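Local coordinates for protein Tox3 (Phaeosphaeria nodorum, PDB 6WES) that is a secreted necrotrophic effector, a disulfide-bonded beta-barrel toxin probably recognised in wheat through the susceptibility gene Snn3, at residues A[43-49]-A[62-68]. Sequence-based numbering, arbitrary orientation.
Sequences QVLRVTW and PIVTVPG
V44 meets T65 just ahead of the paired strands: CG1 of V44 lies only 3.3 Å from CG2 of T65, closer than ordinary van der Waals contact. A chi1 of 168° swings this methyl away from the valine's backbone N toward T65, while CG2 of V44 borders the nitrogen of G68. L45 begins the ladder, an antiparallel hydrogen-bonded pair with V66: its N–H reaches O of V66 in the carbonyl plane, on a lone pair, and its own O accepts from V66 N at 2.7 Å, almost straight (174°). Its isobutyl group suits the inward face, where it packs against F106 and M111. R46 and T65 form a non-hydrogen-bonded pair on the exposed face, where guanidinium and hydroxyl can meet solvent; their CA atoms approach the carbonyl oxygens of V64 and L45, which already accept N–H bonds. V47 repeats the two-bond pairing with V64, while its CG2 slants across to CG2 of V66 at 3.7 Å, a diagonal contact between branched side chains that suit extended backbone. T48 lies alongside I63, and a chi2 of -52° brings CD1 of I63 to within 3.5 Å of CG2 of T48, another tight pair. W49 closes the ladder, its N bonded to O of P62 at 3.0 Å, with that oxygen near the indole plane at its edge. CG1 of V47 covers one indole face, and F102 and L104 also touch the ring. P62 has no N–H to give and offers its carbonyl oxygen, its CB resting on CB of W49. Five backbone bonds thus fasten the short outermost strand 63-66 to strand 45-53; L45, V47, V64 and V66 form an apolar face toward the barrel interior, and R46, T48 and T65, with I63, a mixed outer one.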
ATOM      1  N   GLN A  43     -23.274   5.993   9.111  1.00 11.49           N
ATOM      2  CA  GLN A  43     -22.399   6.777   9.963  1.00 10.72           C
ATOM      3  C   GLN A  43     -21.052   7.039   9.300  1.00 10.49           C
ATOM      4  O   GLN A  43     -20.541   6.239   8.511  1.00 11.04           O
ATOM      5  CB  GLN A  43     -22.171   6.079  11.299  1.00 11.38           C
ATOM      6  CG  GLN A  43     -21.387   4.775  11.229  1.00 11.00           C
ATOM      7  CD  GLN A  43     -21.325   4.099  12.590  1.00 10.98           C
ATOM      8  OE1 GLN A  43     -20.325   4.204  13.316  1.00 11.37           O
ATOM      9  NE2 GLN A  43     -22.401   3.416  12.950  1.00 12.97           N
ATOM     10  N   VAL A  44     -20.484   8.197   9.625  1.00 11.46           N
ATOM     11  CA  VAL A  44     -19.115   8.492   9.228  1.00 10.17           C
ATOM     12  C   VAL A  44     -18.209   7.490   9.921  1.00 12.34           C
ATOM     13  O   VAL A  44     -18.432   7.145  11.086  1.00 15.12           O
ATOM     14  CB  VAL A  44     -18.787   9.929   9.674  1.00 13.35           C
ATOM     15  CG1 VAL A  44     -17.333  10.215   9.565  1.00 16.55           C
ATOM     16  CG2 VAL A  44     -19.593  10.961   8.884  1.00 14.82           C
ATOM     17  N   LEU A  45     -17.196   6.987   9.209  1.00 10.60           N
ATOM     18  CA  LEU A  45     -16.283   5.981   9.745  1.00 11.77           C
ATOM     19  C   LEU A  45     -14.887   6.561   9.807  1.00 11.80           C
ATOM     20  O   LEU A  45     -14.493   7.318   8.921  1.00 13.95           O
ATOM     21  CB  LEU A  45     -16.245   4.719   8.864  1.00 11.80           C
ATOM     22  CG  LEU A  45     -17.581   3.990   8.753  1.00 13.36           C
ATOM     23  CD1 LEU A  45     -17.455   2.907   7.681  1.00 15.61           C
ATOM     24  CD2 LEU A  45     -17.942   3.374  10.096  1.00 15.26           C
ATOM     25  N   ARG A  46     -14.142   6.218  10.840  1.00 11.06           N
ATOM     26  CA  ARG A  46     -12.768   6.675  11.007  1.00 12.10           C
ATOM     27  C   ARG A  46     -11.860   5.464  10.818  1.00 11.96           C
ATOM     28  O   ARG A  46     -11.725   4.634  11.726  1.00 13.51           O
ATOM     29  CB  ARG A  46     -12.599   7.304  12.385  1.00 16.77           C
ATOM     30  CG  ARG A  46     -13.337   8.621  12.499  1.00 25.72           C
ATOM     31  CD  ARG A  46     -13.245   9.205  13.897  1.00 33.21           C
ATOM     32  NE  ARG A  46     -14.125  10.365  14.038  1.00 38.76           N
ATOM     33  CZ  ARG A  46     -15.416  10.286  14.352  1.00 43.08           C
ATOM     34  NH1 ARG A  46     -15.981   9.100  14.563  1.00 43.94           N
ATOM     35  NH2 ARG A  46     -16.145  11.391  14.456  1.00 43.99           N
ATOM     36  N   VAL A  47     -11.228   5.379   9.645  1.00 10.68           N
ATOM     37  CA  VAL A  47     -10.363   4.265   9.273  1.00  9.64           C
ATOM     38  C   VAL A  47      -8.923   4.619   9.623  1.00 10.90           C
ATOM     39  O   VAL A  47      -8.455   5.727   9.317  1.00 14.11           O
ATOM     40  CB  VAL A  47     -10.506   3.959   7.771  1.00 10.16           C
ATOM     41  CG1 VAL A  47      -9.516   2.910   7.325  1.00 12.18           C
ATOM     42  CG2 VAL A  47     -11.937   3.508   7.444  1.00 11.29           C
ATOM     43  N   THR A  48      -8.215   3.688  10.251  1.00  8.87           N
ATOM     44  CA  THR A  48      -6.772   3.827  10.457  1.00  9.38           C
ATOM     45  C   THR A  48      -6.070   2.738   9.660  1.00  8.13           C
ATOM     46  O   THR A  48      -6.227   1.547   9.959  1.00  9.78           O
ATOM     47  CB  THR A  48      -6.435   3.686  11.942  1.00 10.14           C
ATOM     48  OG1 THR A  48      -7.037   4.776  12.665  1.00 12.09           O
ATOM     49  CG2 THR A  48      -4.908   3.702  12.200  1.00 12.09           C
ATOM     50  N   TRP A  49      -5.277   3.135   8.672  1.00  7.79           N
ATOM     51  CA  TRP A  49      -4.414   2.195   7.954  1.00  7.52           C
ATOM     52  C   TRP A  49      -3.087   2.091   8.692  1.00  9.04           C
ATOM     53  O   TRP A  49      -2.568   3.108   9.196  1.00 10.20           O
ATOM     54  CB  TRP A  49      -4.116   2.709   6.544  1.00  8.37           C
ATOM     55  CG  TRP A  49      -5.300   2.838   5.616  1.00  7.69           C
ATOM     56  CD1 TRP A  49      -6.028   3.960   5.372  1.00  8.27           C
ATOM     57  CD2 TRP A  49      -5.833   1.818   4.763  1.00  8.89           C
ATOM     58  NE1 TRP A  49      -6.985   3.710   4.416  1.00 10.00           N
ATOM     59  CE2 TRP A  49      -6.883   2.401   4.030  1.00  9.27           C
ATOM     60  CE3 TRP A  49      -5.509   0.474   4.544  1.00  9.61           C
ATOM     61  CZ2 TRP A  49      -7.614   1.689   3.082  1.00 10.00           C
ATOM     62  CZ3 TRP A  49      -6.230  -0.232   3.591  1.00  9.55           C
ATOM     63  CH2 TRP A  49      -7.275   0.379   2.882  1.00 10.78           C
ATOM     64  N   PRO A  62      -2.760   8.386   6.750  1.00 11.44           N
ATOM     65  CA  PRO A  62      -3.484   7.100   6.864  1.00 10.03           C
ATOM     66  C   PRO A  62      -4.626   7.093   7.863  1.00  9.05           C
ATOM     67  O   PRO A  62      -5.226   6.024   8.075  1.00 10.14           O
ATOM     68  CB  PRO A  62      -2.396   6.158   7.366  1.00 12.94           C
ATOM     69  CG  PRO A  62      -1.495   7.059   8.217  1.00 12.43           C
ATOM     70  CD  PRO A  62      -1.434   8.321   7.397  1.00  9.91           C
ATOM     71  N   ILE A  63      -4.950   8.228   8.462  1.00 10.01           N
ATOM     72  CA  ILE A  63      -6.084   8.346   9.367  1.00 10.97           C
ATOM     73  C   ILE A  63      -7.147   9.082   8.585  1.00 14.28           C
ATOM     74  O   ILE A  63      -7.027  10.286   8.320  1.00 15.36           O
ATOM     75  CB  ILE A  63      -5.695   9.114  10.635  1.00 11.49           C
ATOM     76  CG1 ILE A  63      -4.358   8.577  11.221  1.00 15.31           C
ATOM     77  CG2 ILE A  63      -6.870   9.123  11.620  1.00 12.68           C
ATOM     78  CD1 ILE A  63      -4.326   7.067  11.443  1.00 14.96           C
ATOM     79  N   VAL A  64      -8.164   8.350   8.152  1.00 12.16           N
ATOM     80  CA  VAL A  64      -9.081   8.833   7.126  1.00 12.79           C
ATOM     81  C   VAL A  64     -10.505   8.775   7.653  1.00 14.20           C
ATOM     82  O   VAL A  64     -10.891   7.812   8.320  1.00 15.93           O
ATOM     83  CB  VAL A  64      -8.935   7.996   5.838  1.00 16.59           C
ATOM     84  CG1 VAL A  64      -9.995   8.393   4.789  1.00 19.50           C
ATOM     85  CG2 VAL A  64      -7.510   8.118   5.319  1.00 16.08           C
ATOM     86  N   THR A  65     -11.288   9.796   7.357  1.00 14.62           N
ATOM     87  CA  THR A  65     -12.714   9.820   7.645  1.00 17.48           C
ATOM     88  C   THR A  65     -13.468   9.451   6.373  1.00 18.53           C
ATOM     89  O   THR A  65     -13.220  10.023   5.303  1.00 20.50           O
ATOM     90  CB  THR A  65     -13.070  11.231   8.091  1.00 21.91           C
ATOM     91  OG1 THR A  65     -12.336  11.530   9.283  1.00 25.16           O
ATOM     92  CG2 THR A  65     -14.524  11.333   8.351  1.00 24.64           C
ATOM     93  N   VAL A  66     -14.335   8.454   6.465  1.00 13.89           N
ATOM     94  CA  VAL A  66     -15.144   8.001   5.339  1.00 12.54           C
ATOM     95  C   VAL A  66     -16.520   8.641   5.472  1.00 11.38           C
ATOM     96  O   VAL A  66     -17.230   8.370   6.469  1.00 12.86           O
ATOM     97  CB  VAL A  66     -15.257   6.471   5.326  1.00 14.25           C
ATOM     98  CG1 VAL A  66     -16.073   6.013   4.158  1.00 13.81           C
ATOM     99  CG2 VAL A  66     -13.859   5.818   5.287  1.00 16.35           C
ATOM    100  N   PRO A  67     -16.934   9.491   4.538  1.00  9.44           N
ATOM    101  CA  PRO A  67     -18.238  10.137   4.655  1.00  9.53           C
ATOM    102  C   PRO A  67     -19.362   9.115   4.707  1.00 10.19           C
ATOM    103  O   PRO A  67     -19.264   7.990   4.196  1.00 10.01           O
ATOM    104  CB  PRO A  67     -18.338  11.002   3.389  1.00 10.50           C
ATOM    105  CG  PRO A  67     -16.933  11.229   2.996  1.00 11.37           C
ATOM    106  CD  PRO A  67     -16.158  10.000   3.389  1.00 10.49           C
ATOM    107  N   GLY A  68     -20.479   9.556   5.279  1.00  9.59           N
ATOM    108  CA  GLY A  68     -21.616   8.674   5.489  1.00 12.74           C
ATOM    109  C   GLY A  68     -22.197   8.126   4.212  1.00 16.09           C
ATOM    110  O   GLY A  68     -22.751   7.019   4.211  1.00 18.56           O
TER